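Local coordinates for kelch-like protein 7 (Homo sapiens, PDB 3II7) that serves as a substrate-specific adapter of a CUL3-RBX1 E3 ubiquitin ligase, the part here being its Kelch-repeat beta-propeller domain, at residues Thr90-Leu95 / Thr106-Glu111; Ser115-Phe120 / Ser135-Cys141. All coordinates share one frame; numbering follows the deposited sequence.

Contact 1 of 2, residues Thr90-Leu95 / Thr106-Glu111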
loop_
_atom_site.group_PDB
_atom_site.type_symbol
_atom_site.label_atom_id
_atom_site.label_comp_id
_atom_site.label_asym_id
_atom_site.label_seq_id
_atom_site.Cartn_x
_atom_site.Cartn_y
_atom_site.Cartn_z
ATOM N N THR A 90 -0.124 -12.032 -14.768
ATOM C CA THR A 90 1.302 -11.735 -14.922
ATOM C C THR A 90 1.932 -11.622 -13.539
ATOM O O THR A 90 1.784 -10.604 -12.869
ATOM C CB THR A 90 1.545 -10.450 -15.696
ATOM O OG1 THR A 90 0.962 -10.555 -16.998
ATOM C CG2 THR A 90 3.039 -10.190 -15.843
ATOM N N PRO A 91 2.621 -12.683 -13.096
ATOM C CA PRO A 91 3.287 -12.588 -11.793
ATOM C C PRO A 91 4.368 -11.535 -11.842
ATOM O O PRO A 91 5.073 -11.404 -12.855
ATOM C CB PRO A 91 3.885 -13.980 -11.587
ATOM C CG PRO A 91 3.112 -14.886 -12.499
ATOM C CD PRO A 91 2.739 -14.032 -13.678
ATOM N N ARG A 92 4.453 -10.744 -10.781
ATOM C CA ARG A 92 5.393 -9.632 -10.718
ATOM C C ARG A 92 5.561 -9.148 -9.281
ATOM O O ARG A 92 4.680 -9.365 -8.416
ATOM C CB ARG A 92 4.951 -8.485 -11.611
ATOM C CG ARG A 92 3.578 -8.012 -11.367
ATOM C CD ARG A 92 3.023 -7.494 -12.650
ATOM N NE ARG A 92 1.932 -6.586 -12.444
ATOM C CZ ARG A 92 0.653 -6.903 -12.432
ATOM N NH1 ARG A 92 0.258 -8.148 -12.576
ATOM N NH2 ARG A 92 -0.248 -5.932 -12.276
ATOM N N ASP A 93 6.706 -8.507 -9.049
ATOM C CA ASP A 93 7.089 -7.983 -7.748
ATOM C C ASP A 93 6.874 -6.464 -7.720
ATOM O O ASP A 93 6.947 -5.812 -8.747
ATOM C CB ASP A 93 8.588 -8.240 -7.502
ATOM C CG ASP A 93 8.911 -9.714 -7.173
ATOM O OD1 ASP A 93 8.025 -10.565 -7.229
ATOM O OD2 ASP A 93 10.084 -10.002 -6.840
ATOM N N SER A 94 6.681 -5.939 -6.525
ATOM C CA SER A 94 6.626 -4.468 -6.281
ATOM C C SER A 94 5.449 -3.810 -7.021
ATOM O O SER A 94 5.487 -2.627 -7.367
ATOM C CB SER A 94 7.984 -3.817 -6.625
ATOM O OG SER A 94 9.037 -4.438 -5.851
ATOM N N LEU A 95 4.418 -4.606 -7.265
ATOM C CA LEU A 95 3.135 -4.117 -7.798
ATOM C C LEU A 95 2.351 -3.453 -6.660
ATOM O O LEU A 95 2.689 -3.616 -5.490
ATOM C CB LEU A 95 2.344 -5.277 -8.406
ATOM C CG LEU A 95 1.640 -6.277 -7.478
ATOM C CD1 LEU A 95 0.944 -7.320 -8.340
ATOM C CD2 LEU A 95 2.582 -6.922 -6.473
ATOM N N THR A 106 -4.652 -4.407 -9.790
ATOM C CA THR A 106 -3.198 -4.568 -9.605
ATOM C C THR A 106 -2.488 -3.794 -10.670
ATOM O O THR A 106 -2.861 -3.867 -11.838
ATOM C CB THR A 106 -2.778 -6.068 -9.612
ATOM O OG1 THR A 106 -3.013 -6.651 -10.884
ATOM C CG2 THR A 106 -3.569 -6.858 -8.541
ATOM N N SER A 107 -1.460 -3.033 -10.281
ATOM C CA SER A 107 -0.732 -2.168 -11.222
ATOM C C SER A 107 0.753 -2.225 -11.074
ATOM O O SER A 107 1.297 -2.315 -9.979
ATOM C CB SER A 107 -1.149 -0.688 -11.048
ATOM O OG SER A 107 -0.756 -0.213 -9.758
ATOM N N GLY A 108 1.418 -2.128 -12.220
ATOM C CA GLY A 108 2.844 -1.984 -12.255
ATOM C C GLY A 108 3.585 -3.172 -11.712
ATOM O O GLY A 108 3.112 -4.329 -11.800
ATOM N N GLY A 109 4.768 -2.894 -11.165
ATOM C CA GLY A 109 5.656 -3.960 -10.686
ATOM C C GLY A 109 6.677 -4.341 -11.728
ATOM O O GLY A 109 6.755 -3.724 -12.769
ATOM N N SER A 110 7.478 -5.363 -11.414
ATOM C CA SER A 110 8.599 -5.785 -12.238
ATOM C C SER A 110 8.543 -7.277 -12.381
ATOM O O SER A 110 8.156 -7.977 -11.453
ATOM C CB SER A 110 9.950 -5.404 -11.585
ATOM O OG SER A 110 10.047 -5.877 -10.252
ATOM N N GLU A 111 8.943 -7.758 -13.547
ATOM C CA GLU A 111 9.234 -9.166 -13.773
ATOM C C GLU A 111 10.761 -9.273 -13.874
ATOM O O GLU A 111 11.481 -8.274 -13.757
ATOM C CB GLU A 111 8.639 -9.649 -15.098
ATOM C CG GLU A 111 7.120 -9.652 -15.235
ATOM C CD GLU A 111 6.693 -9.958 -16.679
ATOM O OE1 GLU A 111 6.915 -9.097 -17.564
ATOM O OE2 GLU A 111 6.152 -11.058 -16.927
HETATM O O HOH W 1 5.871 -12.647 -14.950
HETATM O O HOH W 2 11.129 -5.102 -7.416
#
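R92 reaches across to T106 and G108 and shows how one buried arginine can tie backbone carbonyls and a hydroxyl together, the two carbonyls lying near its plane. Its chain runs extended from CG to NE, and NE gives a short bond to G108 O (2.6 Å), meeting the carbonyl almost end-on at 169°. T106 OG1, 25° out of the guanidinium plane, takes the bond from R92 NH2 (3.2 Å), while NH1 of R92 turns back in plane to T90 O at 2.9 Å. Three bonds thus fix the rotation of the flat group, and L95 CD1 lies over one face. Next along the segments, D93 and S110 form one antiparallel hydrogen-bonded pair, with S110 N 2.8 Å from D93 O. G109 approaches so closely that a side chain there would run into D93 O. T90 and E111 cross at about a right angle, and a water joins P91 O to E111 OE2. The Kelch 2 loop before strand 96-100 is thereby fastened to strand 103-107 and the residues after it; E121 of strand 120-124 forms a salt bridge with R92 and bonds T90 OG1 and T106 OG1, while L95 and T106 rest on L61 of strand 57-61.

Contact 2 of 2, residues Ser115-Phe120 / Ser135-Cys141; sequences SALYLF and SMLTQRC. With EDO (1,2-ethanediol), chain Q; EDO (1,2-ethanediol), chain X; EDO (1,2-ethanediol), chain T.
Y118, in the conformer given, one of two, lays one face of its ring over Q139, an instance of a surface aromatic covering the aliphatic part of a polar side chain. In this conformer Q139 CB sits 3.9 Å from the ring centroid of Y118, only 7° off the normal, in a CH-pi contact. With CG of Q139 placed between its backbone N and carbonyl carbon (chi1 69°), the chain passes alongside A116 and brings OE1 of Q139 to 3.3 Å from Y118 OH. An alanine at Q139 would retain the CB contact but would probably leave the phenol end of Y118 and the flank of A116 without their amide neighbour. The opposite ring face carries a 1,2-ethanediol, probably from the crystallisation liquor. The backbones are joined by M136 N to Y118 O (2.9 Å) and R140 N to L117 O (3.1 Å). M136, bent at chi3 (-63°), brings CE to 3.6 Å from L117 O. R140 forms a salt bridge with E172. The pairing packs two loops of Kelch 3, one entering strand 120-124, the other leaving strand 129-133 for the next sheet, as in the four-stranded blades of a six-bladed kelch beta-propeller.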
loop_
_atom_site.group_PDB
_atom_site.type_symbol
_atom_site.label_atom_id
_atom_site.label_comp_id
_atom_site.label_asym_id
_atom_site.label_seq_id
_atom_site.Cartn_x
_atom_site.Cartn_y
_atom_site.Cartn_z
ATOM N N SER A 115 12.509 -3.597 -15.520
ATOM C CA SER A 115 12.578 -2.782 -14.292
ATOM C C SER A 115 11.191 -2.324 -13.824
ATOM O O SER A 115 10.932 -2.237 -12.606
ATOM C CB SER A 115 13.434 -1.538 -14.531
ATOM O OG SER A 115 12.718 -0.580 -15.317
ATOM N N ALA A 116 10.305 -2.000 -14.777
ATOM C CA ALA A 116 8.969 -1.567 -14.398
ATOM C C ALA A 116 7.946 -1.727 -15.514
ATOM O O ALA A 116 8.240 -1.470 -16.663
ATOM C CB ALA A 116 8.996 -0.124 -13.912
ATOM N N LEU A 117 6.714 -2.114 -15.136
ATOM C CA LEU A 117 5.639 -2.347 -16.083
ATOM C C LEU A 117 4.524 -1.295 -15.982
ATOM O O LEU A 117 4.337 -0.663 -14.936
ATOM C CB LEU A 117 5.027 -3.729 -15.815
ATOM C CG LEU A 117 5.914 -4.956 -15.985
ATOM C CD1 LEU A 117 5.098 -6.222 -15.717
ATOM C CD2 LEU A 117 6.505 -5.012 -17.360
ATOM N N TYR A 118 3.798 -1.109 -17.086
ATOM C CA TYR A 118 2.592 -0.274 -17.198
ATOM C C TYR A 118 1.303 -1.078 -16.859
ATOM O O TYR A 118 0.205 -0.523 -16.802
ATOM C CB TYR A 118 2.396 0.174 -18.655
ATOM C CG TYR A 118 3.450 1.033 -19.357
ATOM C CD1 TYR A 118 4.373 0.467 -20.225
ATOM C CD2 TYR A 118 3.443 2.413 -19.237
ATOM C CE1 TYR A 118 5.298 1.263 -20.907
ATOM C CE2 TYR A 118 4.341 3.197 -19.917
ATOM C CZ TYR A 118 5.260 2.622 -20.747
ATOM O OH TYR A 118 6.163 3.415 -21.418
ATOM N N LEU A 119 1.457 -2.392 -16.700
ATOM C CA LEU A 119 0.377 -3.358 -16.671
ATOM C C LEU A 119 -0.651 -3.078 -15.598
ATOM O O LEU A 119 -0.313 -2.702 -14.472
ATOM C CB LEU A 119 0.962 -4.762 -16.451
ATOM C CG LEU A 119 0.036 -5.960 -16.479
ATOM C CD1 LEU A 119 -0.707 -6.107 -17.815
ATOM C CD2 LEU A 119 0.887 -7.196 -16.205
ATOM N N PHE A 120 -1.910 -3.267 -15.960
ATOM C CA PHE A 120 -3.040 -3.024 -15.069
ATOM C C PHE A 120 -4.022 -4.177 -15.285
ATOM O O PHE A 120 -4.541 -4.331 -16.368
ATOM C CB PHE A 120 -3.655 -1.654 -15.445
ATOM C CG PHE A 120 -4.634 -1.091 -14.450
ATOM C CD1 PHE A 120 -4.365 -1.075 -13.102
ATOM C CD2 PHE A 120 -5.840 -0.494 -14.886
ATOM C CE1 PHE A 120 -5.259 -0.507 -12.219
ATOM C CE2 PHE A 120 -6.730 0.064 -13.978
ATOM C CZ PHE A 120 -6.423 0.059 -12.644
ATOM N N SER A 135 -3.550 0.199 -19.699
ATOM C CA SER A 135 -2.286 0.356 -19.006
ATOM C C SER A 135 -2.093 1.770 -18.470
ATOM O O SER A 135 -2.582 2.751 -19.064
ATOM C CB SER A 135 -1.145 0.059 -19.962
ATOM O OG SER A 135 -1.093 -1.336 -20.240
ATOM N N MET A 136 -1.326 1.886 -17.390
ATOM C CA MET A 136 -0.908 3.203 -16.900
ATOM C C MET A 136 -0.139 3.967 -17.955
ATOM O O MET A 136 0.473 3.387 -18.868
ATOM C CB MET A 136 -0.026 3.093 -15.642
ATOM C CG MET A 136 -0.708 2.491 -14.464
ATOM S SD MET A 136 0.310 2.374 -12.987
ATOM C CE MET A 136 1.631 1.229 -13.520
ATOM N N LEU A 137 -0.160 5.279 -17.799
ATOM C CA LEU A 137 0.581 6.198 -18.691
ATOM C C LEU A 137 2.112 6.087 -18.498
ATOM O O LEU A 137 2.877 6.261 -19.459
ATOM C CB LEU A 137 0.121 7.642 -18.454
ATOM C CG LEU A 137 -1.370 7.912 -18.814
ATOM C CD1 LEU A 137 -1.827 9.253 -18.307
ATOM C CD2 LEU A 137 -1.568 7.854 -20.321
ATOM N N THR A 138 2.547 5.804 -17.256
ATOM C CA THR A 138 3.972 5.636 -16.914
ATOM C C THR A 138 4.148 4.336 -16.160
ATOM O O THR A 138 3.421 4.058 -15.195
ATOM C CB THR A 138 4.465 6.782 -16.023
ATOM O OG1 THR A 138 4.251 8.058 -16.687
ATOM C CG2 THR A 138 5.946 6.594 -15.649
ATOM N N GLN A 139 5.099 3.537 -16.616
ATOM C CA GLN A 139 5.447 2.308 -15.960
ATOM C C GLN A 139 6.024 2.633 -14.583
ATOM O O GLN A 139 6.688 3.666 -14.402
ATOM C CB GLN A 139 6.471 1.536 -16.798
ATOM C CG GLN A 139 7.844 2.188 -16.870
ATOM C CD GLN A 139 8.618 1.822 -18.123
ATOM O OE1 GLN A 139 8.380 2.371 -19.176
ATOM N NE2 GLN A 139 9.560 0.892 -18.000
ATOM N N ARG A 140 5.772 1.763 -13.619
ATOM C CA ARG A 140 6.245 2.009 -12.247
ATOM C C ARG A 140 6.263 0.761 -11.356
ATOM O O ARG A 140 5.467 -0.119 -11.548
ATOM C CB ARG A 140 5.434 3.121 -11.568
ATOM C CG ARG A 140 4.006 2.984 -11.575
ATOM C CD ARG A 140 3.326 4.290 -11.093
ATOM N NE ARG A 140 2.977 5.294 -12.134
ATOM C CZ ARG A 140 3.080 6.618 -11.995
ATOM N NH1 ARG A 140 3.640 7.158 -10.923
ATOM N NH2 ARG A 140 2.696 7.429 -12.975
ATOM N N CYS A 141 7.247 0.713 -10.447
ATOM C CA CYS A 141 7.372 -0.262 -9.339
ATOM C C CYS A 141 7.420 0.510 -8.025
ATOM O O CYS A 141 7.950 1.616 -7.999
ATOM C CB CYS A 141 8.698 -1.027 -9.438
ATOM S SG CYS A 141 8.826 -2.201 -10.748
HETATM C C1 EDO Q . 2.828 -4.016 -20.450
HETATM O O1 EDO Q . 1.392 -3.967 -20.484
HETATM C C2 EDO Q . 3.277 -3.537 -19.109
HETATM O O2 EDO Q . 4.544 -2.942 -19.159
HETATM C C1 EDO X . 7.419 -1.921 -19.523
HETATM O O1 EDO X . 8.832 -1.727 -19.374
HETATM C C2 EDO X . 7.063 -2.174 -20.985
HETATM O O2 EDO X . 7.741 -1.239 -21.831
HETATM C C1 EDO T . 1.784 2.124 -23.127
HETATM O O1 EDO T . 1.376 0.903 -23.762
HETATM C C2 EDO T . 0.895 2.417 -21.915
HETATM O O2 EDO T . 1.160 3.735 -21.410
HETATM O O HOH W 3 5.587 6.339 -20.588
HETATM O O HOH W 4 -2.589 -3.231 -18.795
#

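Contacts 1 and 2 adjoin but lie at different depths. Contact 1 is about 13 Å from the centre of the chain, measured to its own centre, and has no exposed residue; contact 2, at about 16 Å, mixes buried residues with exposed ones. The inner contact links Kelch 2 to Kelch 3 through a buried arginine held by carbonyls, a hydroxyl and the carboxylate of E121, along with a backbone pair, whereas the outer stays within Kelch 3 and relies on an aromatic face and backbone bonds. They meet at G109, whose O and N probably bond L117 N and R140 O (2.9 Å each), placing 106-111 between 90-95 and both segments of contact 2. L119 also packs on T90.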